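Local structure of hypothetical protein EF_2215 (Enterococcus faecalis, 2NN5) at residues 110-115 / 143-148. The protein is of unknown function but belongs to the AHA1 family, related to the C-terminal domain of activators of the Hsp90 ATPase, and binds magnesium. Numbering follows the deposited sequence. Where two conformers were deposited one is given.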
ATOM      1  N   ILE A 110      -3.503  -7.473   2.303  1.00 10.19           N
ATOM      2  CA  ILE A 110      -2.928  -6.156   2.669  1.00 10.22           C
ATOM      3  C   ILE A 110      -3.745  -5.583   3.810  1.00  9.57           C
ATOM      4  O   ILE A 110      -4.976  -5.859   3.947  1.00 10.87           O
ATOM      5  CB  ILE A 110      -2.953  -5.186   1.484  1.00 10.32           C
ATOM      6  CG1 ILE A 110      -4.385  -4.963   0.973  1.00 11.00           C
ATOM      7  CG2 ILE A 110      -1.976  -5.690   0.358  1.00 11.75           C
ATOM      8  CD1 ILE A 110      -4.398  -4.030  -0.279  1.00 11.71           C
ATOM      9  N   TYR A 111      -3.093  -4.776   4.649  1.00 10.24           N
ATOM     10  CA  TYR A 111      -3.742  -4.265   5.883  1.00  9.63           C
ATOM     11  C   TYR A 111      -3.277  -2.842   6.114  1.00  9.68           C
ATOM     12  O   TYR A 111      -2.065  -2.576   6.098  1.00 11.01           O
ATOM     13  CB  TYR A 111      -3.412  -5.187   7.065  1.00 11.47           C
ATOM     14  CG  TYR A 111      -4.226  -4.917   8.283  1.00 12.86           C
ATOM     15  CD1 TYR A 111      -5.487  -5.491   8.396  1.00 13.85           C
ATOM     16  CD2 TYR A 111      -3.729  -4.138   9.323  1.00 13.67           C
ATOM     17  CE1 TYR A 111      -6.275  -5.252   9.560  1.00 14.33           C
ATOM     18  CE2 TYR A 111      -4.470  -3.923  10.467  1.00 14.78           C
ATOM     19  CZ  TYR A 111      -5.744  -4.458  10.571  1.00 14.65           C
ATOM     20  OH  TYR A 111      -6.412  -4.230  11.775  1.00 19.42           O
ATOM     21  N   PHE A 112      -4.255  -1.939   6.290  1.00  9.85           N
ATOM     22  CA  PHE A 112      -4.011  -0.514   6.558  1.00  9.90           C
ATOM     23  C   PHE A 112      -4.456  -0.239   7.990  1.00 10.51           C
ATOM     24  O   PHE A 112      -5.592  -0.492   8.342  1.00 12.46           O
ATOM     25  CB  PHE A 112      -4.816   0.365   5.597  1.00 10.38           C
ATOM     26  CG  PHE A 112      -4.536   0.082   4.143  1.00  9.19           C
ATOM     27  CD1 PHE A 112      -3.584   0.844   3.418  1.00 10.58           C
ATOM     28  CD2 PHE A 112      -5.233  -0.938   3.454  1.00 11.14           C
ATOM     29  CE1 PHE A 112      -3.348   0.575   2.050  1.00 11.34           C
ATOM     30  CE2 PHE A 112      -4.949  -1.226   2.084  1.00 10.27           C
ATOM     31  CZ  PHE A 112      -3.999  -0.457   1.403  1.00 11.44           C
ATOM     32  N   ASP A 113      -3.561   0.325   8.781  1.00 10.81           N
ATOM     33  CA  ASP A 113      -3.839   0.683  10.176  1.00 11.72           C
ATOM     34  C   ASP A 113      -3.549   2.173  10.354  1.00 11.34           C
ATOM     35  O   ASP A 113      -2.412   2.632  10.151  1.00 12.70           O
ATOM     36  CB  ASP A 113      -2.876  -0.133  11.041  1.00 13.59           C
ATOM     37  CG  ASP A 113      -3.238  -0.136  12.480  1.00 18.29           C
ATOM     38  OD1 ASP A 113      -4.217   0.529  12.863  1.00 22.03           O
ATOM     39  OD2 ASP A 113      -2.536  -0.889  13.226  1.00 23.09           O
ATOM     40  N   LEU A 114      -4.597   2.931  10.645  1.00 12.00           N
ATOM     41  CA  LEU A 114      -4.464   4.379  10.726  0.60 12.11           C
ATOM     42  C   LEU A 114      -4.207   4.751  12.191  1.00 13.20           C
ATOM     43  O   LEU A 114      -5.106   4.680  12.986  1.00 14.78           O
ATOM     44  CB  LEU A 114      -5.751   5.041  10.183  0.60 13.74           C
ATOM     45  CG  LEU A 114      -5.972   4.985   8.660  0.60 13.17           C
ATOM     46  CD1 LEU A 114      -6.296   3.578   8.099  0.60 14.28           C
ATOM     47  CD2 LEU A 114      -7.082   5.966   8.218  0.60 13.82           C
ATOM     48  N   LYS A 115      -2.976   5.103  12.498  1.00 12.54           N
ATOM     49  CA  LYS A 115      -2.602   5.433  13.875  0.60 13.93           C
ATOM     50  C   LYS A 115      -2.491   6.962  14.017  1.00 14.48           C
ATOM     51  O   LYS A 115      -1.671   7.597  13.380  1.00 16.23           O
ATOM     52  CB  LYS A 115      -1.276   4.730  14.222  0.60 14.55           C
ATOM     53  CG  LYS A 115      -1.371   3.187  14.276  0.60 16.95           C
ATOM     54  CD  LYS A 115      -0.025   2.572  14.708  0.60 17.26           C
ATOM     55  CE  LYS A 115      -0.023   1.034  14.622  0.60 19.45           C
ATOM     56  NZ  LYS A 115       1.302   0.380  14.921  0.60 23.73           N
ATOM     57  N   ALA A 143       7.525  -3.638  -4.195  1.00 11.50           N
ATOM     58  CA  ALA A 143       7.981  -2.401  -4.843  1.00 11.81           C
ATOM     59  C   ALA A 143       6.768  -1.601  -5.274  1.00 11.62           C
ATOM     60  O   ALA A 143       6.705  -0.392  -5.066  1.00 12.41           O
ATOM     61  CB  ALA A 143       8.846  -2.760  -6.041  1.00 12.56           C
ATOM     62  N   GLY A 144       5.778  -2.274  -5.875  1.00 11.38           N
ATOM     63  CA  GLY A 144       4.574  -1.553  -6.327  1.00 11.29           C
ATOM     64  C   GLY A 144       3.845  -0.869  -5.173  1.00  9.48           C
ATOM     65  O   GLY A 144       3.418   0.277  -5.283  1.00 11.66           O
ATOM     66  N   TRP A 145       3.688  -1.582  -4.046  1.00 10.14           N
ATOM     67  CA  TRP A 145       3.051  -0.966  -2.890  1.00 10.20           C
ATOM     68  C   TRP A 145       3.850   0.208  -2.344  1.00 10.90           C
ATOM     69  O   TRP A 145       3.262   1.234  -1.975  1.00 11.72           O
ATOM     70  CB  TRP A 145       2.837  -2.001  -1.767  1.00 10.60           C
ATOM     71  CG  TRP A 145       1.611  -2.829  -2.078  1.00 10.77           C
ATOM     72  CD1 TRP A 145       1.540  -4.155  -2.416  1.00 11.90           C
ATOM     73  CD2 TRP A 145       0.262  -2.313  -2.151  1.00 10.37           C
ATOM     74  NE1 TRP A 145       0.219  -4.503  -2.674  1.00 13.98           N
ATOM     75  CE2 TRP A 145      -0.582  -3.398  -2.509  1.00 11.31           C
ATOM     76  CE3 TRP A 145      -0.327  -1.067  -1.845  1.00 10.91           C
ATOM     77  CZ2 TRP A 145      -1.973  -3.243  -2.639  1.00 13.90           C
ATOM     78  CZ3 TRP A 145      -1.710  -0.915  -2.006  1.00 12.04           C
ATOM     79  CH2 TRP A 145      -2.505  -1.993  -2.374  1.00 12.95           C
ATOM     80  N   SER A 146       5.176   0.088  -2.292  1.00 12.04           N
ATOM     81  CA  SER A 146       5.972   1.198  -1.771  0.60 11.31           C
ATOM     82  C   SER A 146       5.749   2.453  -2.618  1.00 11.17           C
ATOM     83  O   SER A 146       5.622   3.573  -2.065  1.00 11.10           O
ATOM     84  CB  SER A 146       7.443   0.783  -1.734  0.60 12.25           C
ATOM     85  OG  SER A 146       7.591  -0.248  -0.773  0.60 13.64           O
ATOM     86  N   ILE A 147       5.650   2.260  -3.948  1.00 10.72           N
ATOM     87  CA  ILE A 147       5.472   3.373  -4.886  1.00 11.62           C
ATOM     88  C   ILE A 147       4.083   3.988  -4.715  1.00 10.90           C
ATOM     89  O   ILE A 147       3.942   5.234  -4.650  1.00 11.90           O
ATOM     90  CB  ILE A 147       5.760   2.928  -6.359  1.00 12.64           C
ATOM     91  CG1 ILE A 147       7.241   2.517  -6.481  1.00 15.29           C
ATOM     92  CG2 ILE A 147       5.341   4.020  -7.346  1.00 16.82           C
ATOM     93  CD1 ILE A 147       7.604   1.660  -7.715  1.00 16.38           C
ATOM     94  N   VAL A 148       3.033   3.144  -4.698  1.00 10.19           N
ATOM     95  CA  VAL A 148       1.715   3.774  -4.611  1.00 10.14           C
ATOM     96  C   VAL A 148       1.458   4.369  -3.229  1.00  9.64           C
ATOM     97  O   VAL A 148       0.708   5.357  -3.134  1.00 10.27           O
ATOM     98  CB  VAL A 148       0.519   2.840  -5.068  1.00 10.59           C
ATOM     99  CG1 VAL A 148       0.691   2.407  -6.496  1.00 13.31           C
ATOM    100  CG2 VAL A 148       0.398   1.658  -4.134  1.00 11.18           C
TER
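Ile110 and Trp145 make most of this contact, an apolar meeting of strand and helix without polar bonds between the two segments. Both branches of Ile110 touch the indole. Ile110 CD1 comes within 3.5 Å of Trp145 CZ2 and equally near CH2, both on the six-membered ring. Ile110 CG2 stands 3.5 Å above the ring plane, off toward the rim. It lies 3.9 Å from Trp145 CE2 and about as near NE1. The chi1 of 59° places Ile110 CG1 between the backbone N and the carbonyl carbon, and the extended chi2 then carries CD1 out to the indole.

The aromatic pair is looser: Phe112 CZ approaches Trp145 CZ3 at 4.1 Å, with CZ3 at the edge of the phenyl ring and near its plane. The backbones stay well apart, 9.7 Å from Ile110 CA to Trp145 CA, and the indole and the Ile110 side chain together fill the interval between strand and helix.

All three side chains are buried. Phe126 of the adjoining strand 121-130 packs against each of them, and Trp105 and Phe65 meet the indole edge-to-face. Helix 138-157 thus packs over the antiparallel sheet, as in the helix-grip fold of AHA1-like proteins, with strand 108-116 between strands 100-105 and 121-130, and helix 168-182 alongside Ala143 and Ile147.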